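Plasmin and fibronectin-binding protein A (Streptococcus pneumoniae, PDB 4MR0) acts as a surface adhesin and invasin of the pneumococcus, binding human fibronectin, plasmin, plasminogen and serum albumin. Local coordinates at residues Ile553-Asn557 with Gly558-Ile562; Ala451-Ser454 with Ala455-Gly459. All coordinates share one frame; numbering follows the deposited sequence.

Contact 1. Residues Ile553-Asn557 with Gly558-Ile562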
# COMPACT_ATOMS: atom_id res chain seq x y z
N ILE A 553 -19.73 0.08 24.72
CA ILE A 553 -19.39 1.41 25.18
C ILE A 553 -20.19 2.36 24.32
O ILE A 553 -20.28 2.18 23.11
CB ILE A 553 -17.90 1.73 24.99
CG1 ILE A 553 -17.05 0.72 25.76
CG2 ILE A 553 -17.62 3.15 25.45
CD1 ILE A 553 -15.56 0.85 25.50
N VAL A 554 -20.78 3.37 24.96
CA VAL A 554 -21.55 4.35 24.23
C VAL A 554 -21.21 5.70 24.83
O VAL A 554 -20.73 5.78 25.96
CB VAL A 554 -23.08 4.11 24.36
CG1 VAL A 554 -23.40 2.68 23.96
CG2 VAL A 554 -23.54 4.38 25.78
N THR A 555 -21.45 6.76 24.06
CA THR A 555 -21.18 8.10 24.53
C THR A 555 -22.52 8.79 24.67
O THR A 555 -23.29 8.87 23.72
CB THR A 555 -20.30 8.87 23.53
OG1 THR A 555 -19.08 8.15 23.33
CG2 THR A 555 -19.99 10.26 24.05
N GLU A 556 -22.80 9.29 25.87
CA GLU A 556 -24.06 9.96 26.15
C GLU A 556 -23.79 11.35 26.72
O GLU A 556 -23.25 11.49 27.82
CB GLU A 556 -24.86 9.13 27.15
CG GLU A 556 -26.18 9.74 27.58
CD GLU A 556 -26.79 9.00 28.75
OE1 GLU A 556 -26.15 8.95 29.82
OE2 GLU A 556 -27.92 8.46 28.61
N ASN A 557 -24.18 12.38 25.97
CA ASN A 557 -23.98 13.76 26.39
C ASN A 557 -22.50 14.00 26.68
O ASN A 557 -22.14 14.64 27.67
CB ASN A 557 -24.82 14.06 27.64
CG ASN A 557 -25.01 15.56 27.88
OD1 ASN A 557 -25.61 15.97 28.88
ND2 ASN A 557 -24.52 16.38 26.96
N GLY A 558 -21.64 13.47 25.82
CA GLY A 558 -20.21 13.64 25.98
C GLY A 558 -19.55 12.71 26.98
O GLY A 558 -18.32 12.68 27.09
N LEU A 559 -20.35 11.94 27.71
CA LEU A 559 -19.81 11.02 28.71
C LEU A 559 -19.91 9.56 28.27
O LEU A 559 -20.81 9.20 27.52
CB LEU A 559 -20.53 11.22 30.05
CG LEU A 559 -20.61 12.68 30.53
CD1 LEU A 559 -21.15 12.72 31.95
CD2 LEU A 559 -19.23 13.33 30.48
N TYR A 560 -18.97 8.74 28.74
CA TYR A 560 -18.94 7.32 28.38
C TYR A 560 -19.57 6.43 29.44
O TYR A 560 -19.60 6.78 30.62
CB TYR A 560 -17.49 6.86 28.19
CG TYR A 560 -16.67 7.75 27.28
CD1 TYR A 560 -16.97 7.86 25.92
CD2 TYR A 560 -15.61 8.49 27.79
CE1 TYR A 560 -16.22 8.69 25.10
CE2 TYR A 560 -14.86 9.33 26.98
CZ TYR A 560 -15.17 9.42 25.63
OH TYR A 560 -14.43 10.25 24.82
N LYS A 561 -20.06 5.27 29.01
CA LYS A 561 -20.68 4.33 29.93
C LYS A 561 -20.69 2.91 29.36
O LYS A 561 -21.00 2.71 28.19
CB LYS A 561 -22.10 4.78 30.26
CG LYS A 561 -22.88 5.34 29.09
CD LYS A 561 -24.20 5.97 29.54
CE LYS A 561 -25.12 4.94 30.19
NZ LYS A 561 -26.44 5.52 30.56
N ILE A 562 -20.31 1.95 30.20
CA ILE A 562 -20.29 0.55 29.79
C ILE A 562 -21.70 -0.00 29.86
O ILE A 562 -22.43 0.24 30.82
CB ILE A 562 -19.38 -0.31 30.71
CG1 ILE A 562 -17.91 -0.20 30.27
CG2 ILE A 562 -19.79 -1.78 30.64
CD1 ILE A 562 -17.31 1.16 30.48
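A beta hairpin with a two-residue loop brings Thr555 beside Tyr560 and Glu556 beside Leu559, its strands 553-556 and 559-562 running antiparallel at 147°. Asn557 and Gly558 form the corners of a type I' turn, both with positive phi. Two bonds close its mouth: Glu556 N to Leu559 O, 2.6 Å and nearly straight at 167°, and Leu559 N to Glu556 O, 2.9 Å. Lys561 N reaches Val554 O at 3.2 Å, while the return bond from Val554 N to Lys561 O is weak.

The hairpin lies at the C-terminal end of the right-handed parallel beta-helix. Ile553, Thr555, Tyr560 and Ile562 share one face, where Thr555 packs on Lys514 and Tyr560 on Ile515 and Ile544. There Thr555 and Tyr560 run side by side; OG1 of Thr555 meets the ring edge near its plane, 3.4 Å from Tyr560 CD1. Both hydroxyls bond to backbone carbonyls at the start of strand 515-523 and just before it, Thr555 OG1 with Ile515 O and Tyr560 OH with Gly513 O, and Phe532 meets the Tyr560 ring edge-to-face. On the other face, which Leu559 shares, Lys561 lies across Val554 and Glu556. Its CG, set between backbone N and carbonyl carbon (chi1 40°), packs 3.5 Å from Val554 CG2, and the bend at chi3 carries the chain on to a salt bridge, Lys561 NZ to Glu556 OE1, 3.5 Å.

Contact 2. Residues Ala451-Ser454 with Ala455-Gly459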
# COMPACT_ATOMS: atom_id res chain seq x y z
N ALA A 451 -3.75 4.97 14.80
CA ALA A 451 -3.22 5.76 15.89
C ALA A 451 -2.58 7.09 15.60
O ALA A 451 -2.21 7.40 14.47
CB ALA A 451 -2.23 4.90 16.66
N LYS A 452 -2.48 7.88 16.66
CA LYS A 452 -1.75 9.14 16.63
C LYS A 452 -0.70 8.69 17.63
O LYS A 452 -0.86 8.86 18.85
CB LYS A 452 -2.56 10.32 17.18
CG LYS A 452 -1.79 11.62 16.96
CD LYS A 452 -2.55 12.86 17.38
CE LYS A 452 -2.65 12.96 18.89
NZ LYS A 452 -3.14 14.31 19.27
N ASP A 453 0.33 8.06 17.09
CA ASP A 453 1.43 7.45 17.84
C ASP A 453 2.01 8.21 19.03
O ASP A 453 2.54 7.60 19.95
CB ASP A 453 2.55 7.08 16.86
CG ASP A 453 2.01 6.48 15.57
OD1 ASP A 453 1.41 7.24 14.77
OD2 ASP A 453 2.18 5.26 15.35
N SER A 454 1.90 9.54 19.02
CA SER A 454 2.43 10.33 20.12
C SER A 454 1.49 11.45 20.57
O SER A 454 0.86 12.12 19.75
CB SER A 454 3.79 10.92 19.74
OG SER A 454 4.24 11.83 20.74
N ALA A 455 1.42 11.65 21.88
CA ALA A 455 0.59 12.70 22.45
C ALA A 455 1.15 14.05 22.03
O ALA A 455 0.47 15.08 22.12
CB ALA A 455 0.58 12.58 23.97
N GLU A 456 2.40 14.05 21.58
CA GLU A 456 3.06 15.28 21.16
C GLU A 456 2.63 15.78 19.78
O GLU A 456 2.85 16.94 19.45
CB GLU A 456 4.59 15.10 21.18
CG GLU A 456 5.18 15.03 22.58
CD GLU A 456 6.69 15.23 22.58
OE1 GLU A 456 7.42 14.34 22.07
OE2 GLU A 456 7.15 16.28 23.08
N TYR A 457 2.03 14.90 18.97
CA TYR A 457 1.59 15.33 17.64
C TYR A 457 0.37 16.24 17.80
O TYR A 457 -0.60 15.88 18.47
CB TYR A 457 1.24 14.12 16.77
CG TYR A 457 2.38 13.13 16.58
CD1 TYR A 457 3.71 13.49 16.82
CD2 TYR A 457 2.12 11.83 16.13
CE1 TYR A 457 4.75 12.58 16.63
CE2 TYR A 457 3.15 10.92 15.94
CZ TYR A 457 4.46 11.30 16.18
OH TYR A 457 5.47 10.38 16.00
N LEU A 458 0.44 17.41 17.19
CA LEU A 458 -0.62 18.41 17.28
C LEU A 458 -1.88 18.18 16.47
O LEU A 458 -2.96 18.65 16.84
CB LEU A 458 -0.04 19.79 16.93
CG LEU A 458 0.82 20.49 18.00
CD1 LEU A 458 1.80 19.51 18.64
CD2 LEU A 458 1.56 21.65 17.36
N GLY A 459 -1.77 17.47 15.35
CA GLY A 459 -2.93 17.21 14.52
C GLY A 459 -3.95 16.31 15.20
O GLY A 459 -3.83 16.00 16.38
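Ser454 and Tyr457 are the ends of a type I beta turn in the loop that leaves strand 445-451 of the parallel beta-helix and leads to strand 462-473. The backbone angles of Ala455 and Glu456 set the type, and a bond from Tyr457 N to Ser454 O, 3.1 Å, closes it. A second bond, from Glu456 N to Ser454 OG at 3.0 Å, makes an ST turn; with OG opposite the backbone N (chi1 173°), the hydroxyl faces the amide two residues on. Ser454 thus accepts through both its carbonyl and its side chain.

Ring packing uses the same serine. Its CB sits over the centre of one face of the Tyr457 ring, 3.6 Å from the centroid and 11° off the normal, a CH-pi contact. Lys452 CG approaches the edge of that ring, near its plane, and lies 3.9 Å from Tyr457 CB, the two side chains running antiparallel alongside one another.

The polar contacts involve Asp453 and Lys452. Asp453 OD2 forms a salt bridge with Arg449 of the same strand 445-451, and OD1 takes a hydrogen bond from Ser417 N, a tie to the preceding coil. The lysine chain, bent at chi3, brings its ammonium to two backbone carbonyls: Lys452 NZ bonds to Tyr457 O at 3.1 Å, tilted 20° from the carbonyl plane, and weakly to Gly459 O at 3.4 Å.

In the fold
Following the chain from the N terminus, contact 2 comes first: residues 451-459 turn the backbone out of strand 445-451 and on toward strand 462-473, closing a local bend between two sides of the beta-helix. The chain then adds further coils through strands 490-500 and 515-523 before contact 1 folds residues 553-562 into the terminal hairpin. The two are in series, neither nested nor crossed, with centres about 23 Å apart and nearest atoms about 13 Å apart. Contact 2 touches neighbouring coils through Ser417 and Arg487, whereas contact 1 joins the hairpin to strand 515-523, including a backbone hydrogen bond between Ile553 and Val517.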